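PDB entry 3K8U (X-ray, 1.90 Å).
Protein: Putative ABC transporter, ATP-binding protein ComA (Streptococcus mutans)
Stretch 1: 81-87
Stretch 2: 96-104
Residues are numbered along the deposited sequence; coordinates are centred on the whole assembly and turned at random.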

# COMPACT_ATOMS: atom_id res chain seq x y z
N THR A 81 8.37 -3.53 -10.71
CA THR A 81 7.91 -4.70 -9.97
C THR A 81 6.69 -4.40 -9.12
O THR A 81 6.72 -3.50 -8.28
CB THR A 81 9.01 -5.28 -9.06
OG1 THR A 81 9.43 -4.27 -8.12
CG2 THR A 81 10.21 -5.74 -9.88
N TYR A 82 5.62 -5.13 -9.38
CA TYR A 82 4.37 -4.99 -8.65
C TYR A 82 4.26 -6.22 -7.74
O TYR A 82 4.84 -7.26 -8.04
CB TYR A 82 3.18 -4.97 -9.61
CG TYR A 82 3.12 -3.78 -10.53
CD1 TYR A 82 2.57 -2.57 -10.10
CD2 TYR A 82 3.57 -3.88 -11.85
CE1 TYR A 82 2.46 -1.48 -10.97
CE2 TYR A 82 3.47 -2.79 -12.72
CZ TYR A 82 2.91 -1.61 -12.28
OH TYR A 82 2.80 -0.54 -13.14
N PRO A 83 3.53 -6.11 -6.62
CA PRO A 83 2.81 -4.91 -6.18
C PRO A 83 3.66 -4.08 -5.22
O PRO A 83 4.73 -4.51 -4.78
CB PRO A 83 1.62 -5.51 -5.44
CG PRO A 83 2.27 -6.67 -4.72
CD PRO A 83 3.20 -7.27 -5.77
N PHE A 84 3.22 -2.85 -4.96
CA PHE A 84 3.91 -1.99 -4.01
C PHE A 84 2.91 -1.08 -3.31
O PHE A 84 1.73 -1.05 -3.66
CB PHE A 84 5.07 -1.21 -4.65
CG PHE A 84 4.68 -0.32 -5.79
CD1 PHE A 84 4.40 1.02 -5.58
CD2 PHE A 84 4.62 -0.82 -7.09
CE1 PHE A 84 4.07 1.86 -6.64
CE2 PHE A 84 4.30 0.00 -8.16
CZ PHE A 84 4.03 1.34 -7.94
N ILE A 85 3.37 -0.37 -2.29
CA ILE A 85 2.51 0.49 -1.49
C ILE A 85 2.71 1.97 -1.80
O ILE A 85 3.83 2.40 -2.06
CB ILE A 85 2.78 0.25 0.01
CG1 ILE A 85 2.45 -1.21 0.35
CG2 ILE A 85 1.98 1.21 0.88
CD1 ILE A 85 3.01 -1.67 1.69
N VAL A 86 1.61 2.73 -1.82
CA VAL A 86 1.68 4.18 -2.06
C VAL A 86 0.88 4.94 -1.02
O VAL A 86 -0.12 4.44 -0.49
CB VAL A 86 1.18 4.59 -3.48
CG1 VAL A 86 2.14 4.06 -4.54
CG2 VAL A 86 -0.24 4.08 -3.72
N HIS A 87 1.32 6.16 -0.73
CA HIS A 87 0.65 7.03 0.23
C HIS A 87 -0.25 7.97 -0.56
O HIS A 87 0.21 8.69 -1.46
CB HIS A 87 1.70 7.83 1.02
CG HIS A 87 1.13 8.69 2.11
ND1 HIS A 87 1.79 9.78 2.62
CD2 HIS A 87 -0.05 8.62 2.78
CE1 HIS A 87 1.06 10.35 3.56
NE2 HIS A 87 -0.06 9.66 3.68
N HIS A 96 -3.62 7.39 4.59
CA HIS A 96 -4.28 6.35 3.83
C HIS A 96 -3.28 5.83 2.79
O HIS A 96 -2.44 6.59 2.31
CB HIS A 96 -5.54 6.88 3.13
CG HIS A 96 -6.50 5.80 2.74
ND1 HIS A 96 -7.38 5.23 3.64
CD2 HIS A 96 -6.69 5.15 1.56
CE1 HIS A 96 -8.06 4.27 3.03
NE2 HIS A 96 -7.67 4.21 1.78
N TYR A 97 -3.36 4.54 2.48
CA TYR A 97 -2.45 3.93 1.51
C TYR A 97 -3.20 2.99 0.60
O TYR A 97 -4.27 2.49 0.95
CB TYR A 97 -1.37 3.11 2.23
CG TYR A 97 -0.53 3.88 3.22
CD1 TYR A 97 0.71 4.41 2.85
CD2 TYR A 97 -0.97 4.08 4.53
CE1 TYR A 97 1.48 5.14 3.75
CE2 TYR A 97 -0.21 4.81 5.44
CZ TYR A 97 1.01 5.33 5.04
OH TYR A 97 1.75 6.06 5.94
N TYR A 98 -2.63 2.73 -0.57
CA TYR A 98 -3.19 1.78 -1.54
C TYR A 98 -2.08 0.80 -1.88
O TYR A 98 -0.90 1.07 -1.66
CB TYR A 98 -3.51 2.44 -2.89
CG TYR A 98 -4.63 3.44 -2.97
CD1 TYR A 98 -5.65 3.48 -2.03
CD2 TYR A 98 -4.68 4.33 -4.04
CE1 TYR A 98 -6.70 4.39 -2.15
CE2 TYR A 98 -5.72 5.24 -4.18
CZ TYR A 98 -6.73 5.27 -3.23
OH TYR A 98 -7.75 6.17 -3.38
N VAL A 99 -2.49 -0.33 -2.42
CA VAL A 99 -1.55 -1.31 -2.93
C VAL A 99 -1.69 -1.07 -4.44
O VAL A 99 -2.79 -0.78 -4.91
CB VAL A 99 -1.98 -2.76 -2.62
CG1 VAL A 99 -1.03 -3.73 -3.32
CG2 VAL A 99 -1.98 -3.01 -1.12
N VAL A 100 -0.58 -1.07 -5.17
CA VAL A 100 -0.67 -0.89 -6.62
C VAL A 100 -0.29 -2.23 -7.24
O VAL A 100 0.81 -2.74 -7.01
CB VAL A 100 0.25 0.24 -7.14
CG1 VAL A 100 0.11 0.37 -8.65
CG2 VAL A 100 -0.13 1.56 -6.49
N TYR A 101 -1.22 -2.81 -7.99
CA TYR A 101 -1.03 -4.12 -8.61
C TYR A 101 -0.56 -4.10 -10.05
O TYR A 101 0.06 -5.05 -10.52
CB TYR A 101 -2.33 -4.92 -8.54
CG TYR A 101 -2.85 -5.14 -7.15
CD1 TYR A 101 -2.25 -6.07 -6.30
CD2 TYR A 101 -3.93 -4.41 -6.67
CE1 TYR A 101 -2.73 -6.27 -5.01
CE2 TYR A 101 -4.41 -4.60 -5.39
CZ TYR A 101 -3.81 -5.53 -4.57
OH TYR A 101 -4.29 -5.69 -3.29
N GLY A 102 -0.88 -3.03 -10.76
CA GLY A 102 -0.47 -2.94 -12.15
C GLY A 102 -1.06 -1.74 -12.85
O GLY A 102 -1.65 -0.86 -12.22
N SER A 103 -0.87 -1.69 -14.16
CA SER A 103 -1.38 -0.60 -14.98
C SER A 103 -1.85 -1.15 -16.32
O SER A 103 -1.23 -2.05 -16.89
CB SER A 103 -0.30 0.45 -15.20
OG SER A 103 0.81 -0.08 -15.91
N GLN A 104 -2.96 -0.61 -16.80
CA GLN A 104 -3.52 -1.01 -18.09
C GLN A 104 -4.20 0.19 -18.72
O GLN A 104 -5.18 0.72 -18.17
CB GLN A 104 -4.51 -2.16 -17.92
CG GLN A 104 -4.90 -2.82 -19.24
CD GLN A 104 -5.83 -4.02 -19.07
OE1 GLN A 104 -6.87 -4.11 -19.72
NE2 GLN A 104 -5.44 -4.94 -18.19

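Residues 84-87 pair antiparallel with residues 97-100, as neighbouring strands of a sheet, and the backbone sets the spacing into which the side chains must fit. Phe84 and Val100 form one hydrogen-bonded pair, with Val100 N to Phe84 O at 2.8 Å and Phe84 N to Val100 O at 3.2 Å. Val86 and Tyr98 form the next, with both Val86 N to Tyr98 O and Tyr98 N to Val86 O at 3.0 Å. Between these pairs the chains draw closer: Ile85 CA lies 4.7 Å from Val99 CA.

On the face carrying Phe84, Val86, Tyr98 and Val100, valine is the main filler. Its branched beta carbon is broad close to the backbone, and one of the two methyls, Val86 CG2, touches both Tyr98 CB (3.8 Å) and Val100 CG2 (3.7 Å). Val100 in turn presents its CB to the flat face of the Phe84 ring, 4.1 Å from the centroid and nearly along the ring normal, a CH-pi contact between a bump and a plate.

The other face holds Ile85, His87, Tyr97 and Val99. Here the rings of His87 and Tyr97 form an offset stack, their centroids 5.0 Å apart and their planes tilted by 27°; the tilt and offset leave the rings partly overlapped, with His87 CD2 over one face of Tyr97. Ile85 CG2 adds a rounded methyl 4.0 Å from Tyr97 CD1.

Before the first strand, Pro83 follows a cis peptide bond. Its compact ring places CB 3.8 Å from Val99 CG1 and 4.0 Å from Tyr101 CD1. Tyr82 reaches across to Gly102, whose CA sits 3.6 Å from the ring centroid, over the face, in a CH-pi contact 15° off the ring normal; a CB here would point away, so the contact does not depend on its absence. Val100 CG1 packs 3.8 Å from Tyr82 CE1.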